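Long-range contact in Ycf48-like protein (Thermosynechococcus elongatus, PDB 5OJ5), which binds the C-terminal propeptide of D1 and probably acts early in photosystem II assembly and in replacing photodamaged D1: residues 58-63 and 317-322. Residues are numbered along the deposited sequence; the frame is centred on the assembly and turned at random. Where two conformers were deposited one is given.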
ATOM      1  N   ILE A  58      -3.692 -11.007  -1.675  1.00 14.17           N
ATOM      2  CA  ILE A  58      -2.472 -10.482  -1.081  1.00 11.81           C
ATOM      3  C   ILE A  58      -2.651  -9.004  -0.750  1.00 11.06           C
ATOM      4  O   ILE A  58      -3.163  -8.238  -1.568  1.00 12.78           O
ATOM      5  CB  ILE A  58      -1.277 -10.740  -2.014  1.00 12.95           C
ATOM      6  CG1 ILE A  58      -1.141 -12.243  -2.330  1.00 15.98           C
ATOM      7  CG2 ILE A  58       0.001 -10.181  -1.408  1.00 12.23           C
ATOM      8  CD1 ILE A  58      -1.255 -13.158  -1.119  1.00 15.46           C
ATOM      9  N   LEU A  59      -2.189  -8.604   0.433  1.00 10.00           N
ATOM     10  CA  LEU A  59      -2.398  -7.254   0.932  1.00  9.78           C
ATOM     11  C   LEU A  59      -1.147  -6.416   1.051  1.00  8.87           C
ATOM     12  O   LEU A  59      -1.243  -5.185   1.021  1.00  9.86           O
ATOM     13  CB  LEU A  59      -3.139  -7.300   2.258  1.00 10.21           C
ATOM     14  CG  LEU A  59      -4.530  -7.947   2.172  1.00 11.92           C
ATOM     15  CD1 LEU A  59      -5.120  -8.043   3.579  1.00 12.86           C
ATOM     16  CD2 LEU A  59      -5.436  -7.115   1.260  1.00 14.62           C
ATOM     17  N   ASP A  60       0.024  -7.015   1.246  1.00  8.46           N
ATOM     18  CA  ASP A  60       1.230  -6.211   1.431  1.00  8.65           C
ATOM     19  C   ASP A  60       2.457  -7.052   1.134  1.00  8.47           C
ATOM     20  O   ASP A  60       2.405  -8.292   1.101  1.00  8.58           O
ATOM     21  CB  ASP A  60       1.274  -5.597   2.833  1.00  9.26           C
ATOM     22  CG  ASP A  60       2.167  -4.365   2.915  1.00  9.17           C
ATOM     23  OD1 ASP A  60       2.518  -3.758   1.855  1.00 10.06           O
ATOM     24  OD2 ASP A  60       2.495  -4.004   4.062  1.00 10.65           O
ATOM     25  N   MET A  61       3.594  -6.369   0.965  1.00  8.59           N
ATOM     26  CA  MET A  61       4.862  -6.987   0.608  0.58  8.45           C
ATOM     27  C   MET A  61       5.987  -6.109   1.127  1.00  8.51           C
ATOM     28  O   MET A  61       5.888  -4.896   1.059  1.00  9.53           O
ATOM     29  CB  MET A  61       4.911  -7.181  -0.914  0.58 10.15           C
ATOM     30  CG  MET A  61       6.176  -7.827  -1.458  0.58 11.16           C
ATOM     31  SD  MET A  61       6.302  -7.847  -3.257  0.58 11.04           S
ATOM     32  CE  MET A  61       4.893  -8.833  -3.706  0.58  8.12           C
ATOM     33  N   SER A  62       7.077  -6.735   1.573  1.00  8.45           N
ATOM     34  CA  SER A  62       8.263  -5.994   2.011  1.00  8.62           C
ATOM     35  C   SER A  62       9.503  -6.838   1.801  1.00  9.43           C
ATOM     36  O   SER A  62       9.453  -8.071   1.956  1.00 10.21           O
ATOM     37  CB  SER A  62       8.107  -5.578   3.481  1.00  9.39           C
ATOM     38  OG  SER A  62       9.171  -4.739   3.903  1.00 10.46           O
ATOM     39  N   PHE A  63      10.609  -6.188   1.452  1.00 10.28           N
ATOM     40  CA  PHE A  63      11.858  -6.859   1.181  1.00 11.24           C
ATOM     41  C   PHE A  63      12.906  -6.586   2.264  1.00 11.79           C
ATOM     42  O   PHE A  63      13.061  -5.460   2.755  1.00 12.94           O
ATOM     43  CB  PHE A  63      12.403  -6.471  -0.196  1.00 12.74           C
ATOM     44  CG  PHE A  63      11.792  -7.280  -1.309  1.00 11.43           C
ATOM     45  CD1 PHE A  63      12.439  -8.398  -1.831  1.00 11.78           C
ATOM     46  CD2 PHE A  63      10.553  -6.973  -1.799  1.00 12.77           C
ATOM     47  CE1 PHE A  63      11.852  -9.178  -2.810  1.00 12.55           C
ATOM     48  CE2 PHE A  63       9.957  -7.779  -2.796  1.00 13.63           C
ATOM     49  CZ  PHE A  63      10.611  -8.877  -3.279  1.00 13.47           C
ATOM     50  N   LYS A 317      -2.920  -2.310  -5.538  1.00 11.60           N
ATOM     51  CA  LYS A 317      -1.776  -1.758  -4.810  0.53 11.72           C
ATOM     52  C   LYS A 317      -0.571  -1.837  -5.722  1.00 10.91           C
ATOM     53  O   LYS A 317      -0.342  -2.891  -6.297  1.00 13.21           O
ATOM     54  CB  LYS A 317      -1.517  -2.573  -3.523  0.53 13.97           C
ATOM     55  CG  LYS A 317      -0.655  -1.865  -2.472  0.53 15.94           C
ATOM     56  CD  LYS A 317      -0.956  -2.435  -1.058  0.53 17.70           C
ATOM     57  CE  LYS A 317       0.015  -1.953  -0.014  0.53 20.42           C
ATOM     58  NZ  LYS A 317       0.104  -0.469   0.083  0.53 17.24           N
ATOM     59  N   ILE A 318       0.189  -0.758  -5.803  1.00 10.35           N
ATOM     60  CA  ILE A 318       1.449  -0.728  -6.533  1.00 10.62           C
ATOM     61  C   ILE A 318       2.566  -0.510  -5.520  1.00 10.46           C
ATOM     62  O   ILE A 318       2.525   0.469  -4.777  1.00 13.59           O
ATOM     63  CB  ILE A 318       1.481   0.429  -7.556  1.00 11.30           C
ATOM     64  CG1 ILE A 318       0.273   0.414  -8.515  1.00 12.14           C
ATOM     65  CG2 ILE A 318       2.844   0.413  -8.305  1.00 11.94           C
ATOM     66  CD1 ILE A 318       0.095   1.794  -9.170  1.00 13.43           C
ATOM     67  N   LEU A 319       3.573  -1.369  -5.522  1.00 10.00           N
ATOM     68  CA  LEU A 319       4.698  -1.273  -4.590  1.00 11.95           C
ATOM     69  C   LEU A 319       5.983  -1.247  -5.397  1.00 12.57           C
ATOM     70  O   LEU A 319       6.355  -2.263  -5.980  1.00 16.25           O
ATOM     71  CB  LEU A 319       4.697  -2.468  -3.637  1.00 13.34           C
ATOM     72  CG  LEU A 319       3.511  -2.519  -2.680  1.00 15.24           C
ATOM     73  CD1 LEU A 319       3.543  -3.768  -1.834  1.00 19.30           C
ATOM     74  CD2 LEU A 319       3.508  -1.309  -1.694  1.00 20.40           C
ATOM     75  N   PHE A 320       6.683  -0.130  -5.396  1.00 11.89           N
ATOM     76  CA  PHE A 320       8.020  -0.054  -5.984  1.00 12.61           C
ATOM     77  C   PHE A 320       9.031  -0.108  -4.862  1.00 14.56           C
ATOM     78  O   PHE A 320       8.938   0.655  -3.900  1.00 20.64           O
ATOM     79  CB  PHE A 320       8.226   1.220  -6.797  1.00 14.29           C
ATOM     80  CG  PHE A 320       7.566   1.147  -8.156  1.00 13.43           C
ATOM     81  CD1 PHE A 320       8.081   0.321  -9.122  1.00 14.23           C
ATOM     82  CD2 PHE A 320       6.436   1.927  -8.442  1.00 14.72           C
ATOM     83  CE1 PHE A 320       7.466   0.253 -10.379  1.00 15.64           C
ATOM     84  CE2 PHE A 320       5.837   1.848  -9.673  1.00 16.66           C
ATOM     85  CZ  PHE A 320       6.349   1.015 -10.628  1.00 16.39           C
ATOM     86  N   PHE A 321       9.974  -1.003  -4.976  1.00 12.19           N
ATOM     87  CA  PHE A 321      11.085  -1.107  -4.039  1.00 13.48           C
ATOM     88  C   PHE A 321      12.336  -0.382  -4.514  1.00 14.49           C
ATOM     89  O   PHE A 321      13.139   0.056  -3.688  1.00 17.10           O
ATOM     90  CB  PHE A 321      11.364  -2.588  -3.741  1.00 13.82           C
ATOM     91  CG  PHE A 321      10.212  -3.223  -3.056  1.00 12.43           C
ATOM     92  CD1 PHE A 321      10.047  -3.035  -1.680  1.00 13.73           C
ATOM     93  CD2 PHE A 321       9.238  -3.917  -3.748  1.00 13.00           C
ATOM     94  CE1 PHE A 321       8.945  -3.523  -1.024  1.00 14.43           C
ATOM     95  CE2 PHE A 321       8.096  -4.413  -3.073  1.00 13.62           C
ATOM     96  CZ  PHE A 321       7.973  -4.215  -1.710  1.00 14.19           C
ATOM     97  N   SER A 322      12.444  -0.203  -5.800  1.00 15.16           N
ATOM     98  CA  SER A 322      13.493   0.602  -6.411  1.00 15.54           C
ATOM     99  C   SER A 322      13.037   0.853  -7.836  1.00 16.44           C
ATOM    100  O   SER A 322      12.024   0.301  -8.260  1.00 16.05           O
ATOM    101  CB  SER A 322      14.787  -0.193  -6.431  1.00 16.16           C
ATOM    102  OG  SER A 322      14.762  -1.184  -7.437  1.00 16.16           O
TER
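F63 presents the edge of its ring to one face of F321, a T-shaped pair in which F63 CD2 sits 3.6 Å above the plane of the F321 ring, over its centre. The planes meet at 66° and the centroids lie 4.8 Å apart. At the edge of the F321 ring, in its plane, the carbonyl oxygen of M61 approaches CZ at 3.5 Å. The pair is a worked example of blade packing in a seven-bladed beta-propeller: 58-63 and 317-320 are the innermost strands, next to the central pore, of two adjacent blades. Their short axes run parallel, 8.6 Å apart, and no hydrogen bond joins the two segments, which meet through side chains and, on the 58-63 side, backbone atoms. F321, where the chain turns a corner, also rests on F327 of its own blade. M61 adds a Met-aromatic contact from an oblique position: with CG anti to the backbone N (chi1 -180°), its chain crosses F321 at about a right angle and, in the conformer described, sets SD 3.9 Å from F321 CE2. Two residues before F321, L319 CD1 touches M61 CB.

Toward K317 the contact becomes more polar. K317 lays CD against the L59 carbonyl oxygen, but its amine stays beyond salt-bridge range of D60, whose OD2 accepts a hydrogen bond from V105 N in the next blade. L59 and D60 together face V72, a classic beta bulge. The other carboxylate oxygen, D60 OD1, takes a weak hydrogen bond from M61 N at 3.0 Å and stands 4.4 Å from K317 NZ in the lysine conformer described.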